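PDB 5V4A: glycosyltransferase (duf1792) from Streptococcus sanguinis, which probably transfers sugars in modifying a serine-rich repeat adhesin exported by the accessory SecA2/SecY2 system, and binds UDP in this GT-D domain. Local coordinates for residues 135-140 / 217-222. Residues are numbered along the deposited sequence; the frame is centred on the assembly and turned at random.
Sequences KQLWQD and RALDIG. With UDP (uridine-5'-diphosphate), chain C.
The Trp138 indole meets Ile221 obliquely, its CZ3 lying 3.8 Å from Ile221 CD1, while CA of Lys135 sits 3.6 Å above one ring face, offset toward the rim. With CG of Trp138 placed between the backbone N and the carbonyl carbon (chi1 53°), the ring folds back over its own helix; its NE1 is hydrogen-bonded to the carbonyl oxygen of Leu159. The guanidinium of Arg217 comes up beside Leu137, NH2 standing 4.4 Å from CD2 at a slant, and the same NH2 donates to the carbonyl of Ala23. Between these two pairs the leucines touch by methyls, CD1 of Leu137 and CD1 of Leu219 being 4.4 Å apart. This is largely apolar helix-on-sheet packing in the GT-D fold: the C-terminal part of helix 127-138 packs against strand 218-220 and its flanking residues. That strand is hydrogen-bonded to strand 195-199 through Leu219 and to Val25 of strand 24-27 through Ala218; Leu197 touches both Trp138 and Leu219. Alternation sends Leu219 toward the helix and Asp220 away from it, where its carboxylate forms salt bridges with Lys205 and Arg27, both UDP-binding residues. Beyond Ile221 the chain reaches the nucleotide, Gly222 CA approaching O5' of UDP at 3.5 Å.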
# COMPACT_ATOMS: atom_id res chain seq x y z
N LYS A 135 -3.83 -5.15 1.97
CA LYS A 135 -3.99 -6.17 0.94
C LYS A 135 -2.65 -6.71 0.48
O LYS A 135 -2.54 -7.89 0.16
CB LYS A 135 -4.78 -5.65 -0.27
CG LYS A 135 -6.26 -5.37 0.01
CD LYS A 135 -6.96 -5.01 -1.26
CE LYS A 135 -8.44 -4.80 -1.03
NZ LYS A 135 -8.96 -4.06 -2.21
N GLN A 136 -1.61 -5.87 0.47
CA GLN A 136 -0.29 -6.30 0.04
C GLN A 136 0.31 -7.34 0.99
O GLN A 136 1.20 -8.10 0.59
CB GLN A 136 0.64 -5.09 -0.09
CG GLN A 136 1.94 -5.35 -0.86
CD GLN A 136 1.71 -5.64 -2.33
OE1 GLN A 136 0.71 -5.23 -2.91
NE2 GLN A 136 2.65 -6.36 -2.93
N LEU A 137 -0.16 -7.38 2.23
CA LEU A 137 0.33 -8.38 3.18
C LEU A 137 -0.05 -9.79 2.75
O LEU A 137 0.70 -10.74 3.01
CB LEU A 137 -0.23 -8.08 4.57
CG LEU A 137 0.31 -6.84 5.28
CD1 LEU A 137 -0.51 -6.61 6.54
CD2 LEU A 137 1.77 -7.04 5.65
N TRP A 138 -1.19 -9.96 2.09
CA TRP A 138 -1.61 -11.28 1.67
C TRP A 138 -1.69 -11.46 0.16
O TRP A 138 -2.07 -12.54 -0.28
CB TRP A 138 -2.97 -11.63 2.29
CG TRP A 138 -4.12 -10.63 2.10
CD1 TRP A 138 -4.85 -10.42 0.95
CD2 TRP A 138 -4.68 -9.77 3.09
NE1 TRP A 138 -5.81 -9.46 1.18
CE2 TRP A 138 -5.74 -9.05 2.48
CE3 TRP A 138 -4.40 -9.53 4.44
CZ2 TRP A 138 -6.50 -8.12 3.18
CZ3 TRP A 138 -5.17 -8.60 5.13
CH2 TRP A 138 -6.21 -7.91 4.50
N GLN A 139 -1.32 -10.44 -0.63
CA GLN A 139 -1.37 -10.58 -2.09
C GLN A 139 -0.52 -11.76 -2.55
O GLN A 139 0.65 -11.86 -2.19
CB GLN A 139 -0.88 -9.29 -2.77
CG GLN A 139 -1.85 -8.15 -2.78
CD GLN A 139 -3.20 -8.56 -3.33
OE1 GLN A 139 -3.36 -8.69 -4.55
NE2 GLN A 139 -4.16 -8.77 -2.44
N ASP A 140 -1.13 -12.65 -3.33
CA ASP A 140 -0.46 -13.80 -3.94
C ASP A 140 0.07 -14.79 -2.91
O ASP A 140 1.00 -15.55 -3.19
CB ASP A 140 0.69 -13.35 -4.87
CG ASP A 140 0.19 -12.60 -6.10
OD1 ASP A 140 0.55 -11.41 -6.25
OD2 ASP A 140 -0.57 -13.19 -6.91
N ARG A 217 3.81 -17.70 11.15
CA ARG A 217 3.54 -16.28 10.98
C ARG A 217 2.04 -16.06 10.96
O ARG A 217 1.32 -16.69 10.18
CB ARG A 217 4.18 -15.71 9.72
CG ARG A 217 4.01 -14.20 9.71
CD ARG A 217 4.64 -13.46 8.56
NE ARG A 217 4.40 -12.03 8.78
CZ ARG A 217 4.20 -11.11 7.86
NH1 ARG A 217 4.22 -11.43 6.57
NH2 ARG A 217 4.02 -9.85 8.24
N ALA A 218 1.57 -15.16 11.81
CA ALA A 218 0.14 -14.99 12.01
C ALA A 218 -0.15 -13.52 12.26
O ALA A 218 0.58 -12.86 13.01
CB ALA A 218 -0.38 -15.84 13.19
N LEU A 219 -1.22 -13.03 11.65
CA LEU A 219 -1.66 -11.65 11.78
C LEU A 219 -3.06 -11.60 12.39
O LEU A 219 -4.02 -12.09 11.78
CB LEU A 219 -1.67 -10.93 10.44
CG LEU A 219 -0.43 -11.13 9.59
CD1 LEU A 219 -0.71 -10.65 8.18
CD2 LEU A 219 0.70 -10.38 10.23
N ASP A 220 -3.16 -10.99 13.57
CA ASP A 220 -4.43 -10.69 14.22
C ASP A 220 -5.01 -9.46 13.54
O ASP A 220 -4.54 -8.35 13.77
CB ASP A 220 -4.20 -10.45 15.71
CG ASP A 220 -5.41 -9.84 16.42
OD1 ASP A 220 -6.49 -9.75 15.83
OD2 ASP A 220 -5.27 -9.44 17.59
N ILE A 221 -6.04 -9.65 12.71
CA ILE A 221 -6.60 -8.52 11.97
C ILE A 221 -8.09 -8.32 12.24
O ILE A 221 -8.71 -7.50 11.57
CB ILE A 221 -6.32 -8.62 10.46
CG1 ILE A 221 -6.91 -9.90 9.86
CG2 ILE A 221 -4.82 -8.51 10.18
CD1 ILE A 221 -6.76 -9.97 8.35
N GLY A 222 -8.66 -9.05 13.19
CA GLY A 222 -9.94 -8.69 13.78
C GLY A 222 -11.08 -8.28 12.86
O GLY A 222 -11.51 -9.04 12.00
N1 UDP C . -14.92 -13.49 17.25
C2 UDP C . -15.14 -14.83 17.05
N3 UDP C . -15.19 -15.59 18.19
C4 UDP C . -15.06 -15.15 19.49
C5 UDP C . -14.82 -13.75 19.62
C6 UDP C . -14.75 -12.98 18.52
O2 UDP C . -15.28 -15.32 15.94
O4 UDP C . -15.12 -15.97 20.43
C1' UDP C . -14.77 -12.64 16.05
C2' UDP C . -15.92 -11.69 15.70
O2' UDP C . -17.00 -12.40 15.09
C3' UDP C . -15.20 -10.72 14.75
C4' UDP C . -13.75 -10.71 15.28
O4' UDP C . -13.67 -11.78 16.24
O3' UDP C . -15.15 -11.18 13.41
C5' UDP C . -13.28 -9.41 15.90
O5' UDP C . -11.98 -9.53 16.53
PA UDP C . -11.38 -8.33 17.36
O1A UDP C . -12.19 -8.08 18.63
O2A UDP C . -9.93 -8.61 17.52
O3A UDP C . -11.60 -7.02 16.41
PB UDP C . -11.02 -5.54 16.41
O1B UDP C . -10.02 -5.57 17.57
O2B UDP C . -12.25 -4.68 16.76
O3B UDP C . -10.38 -5.20 15.09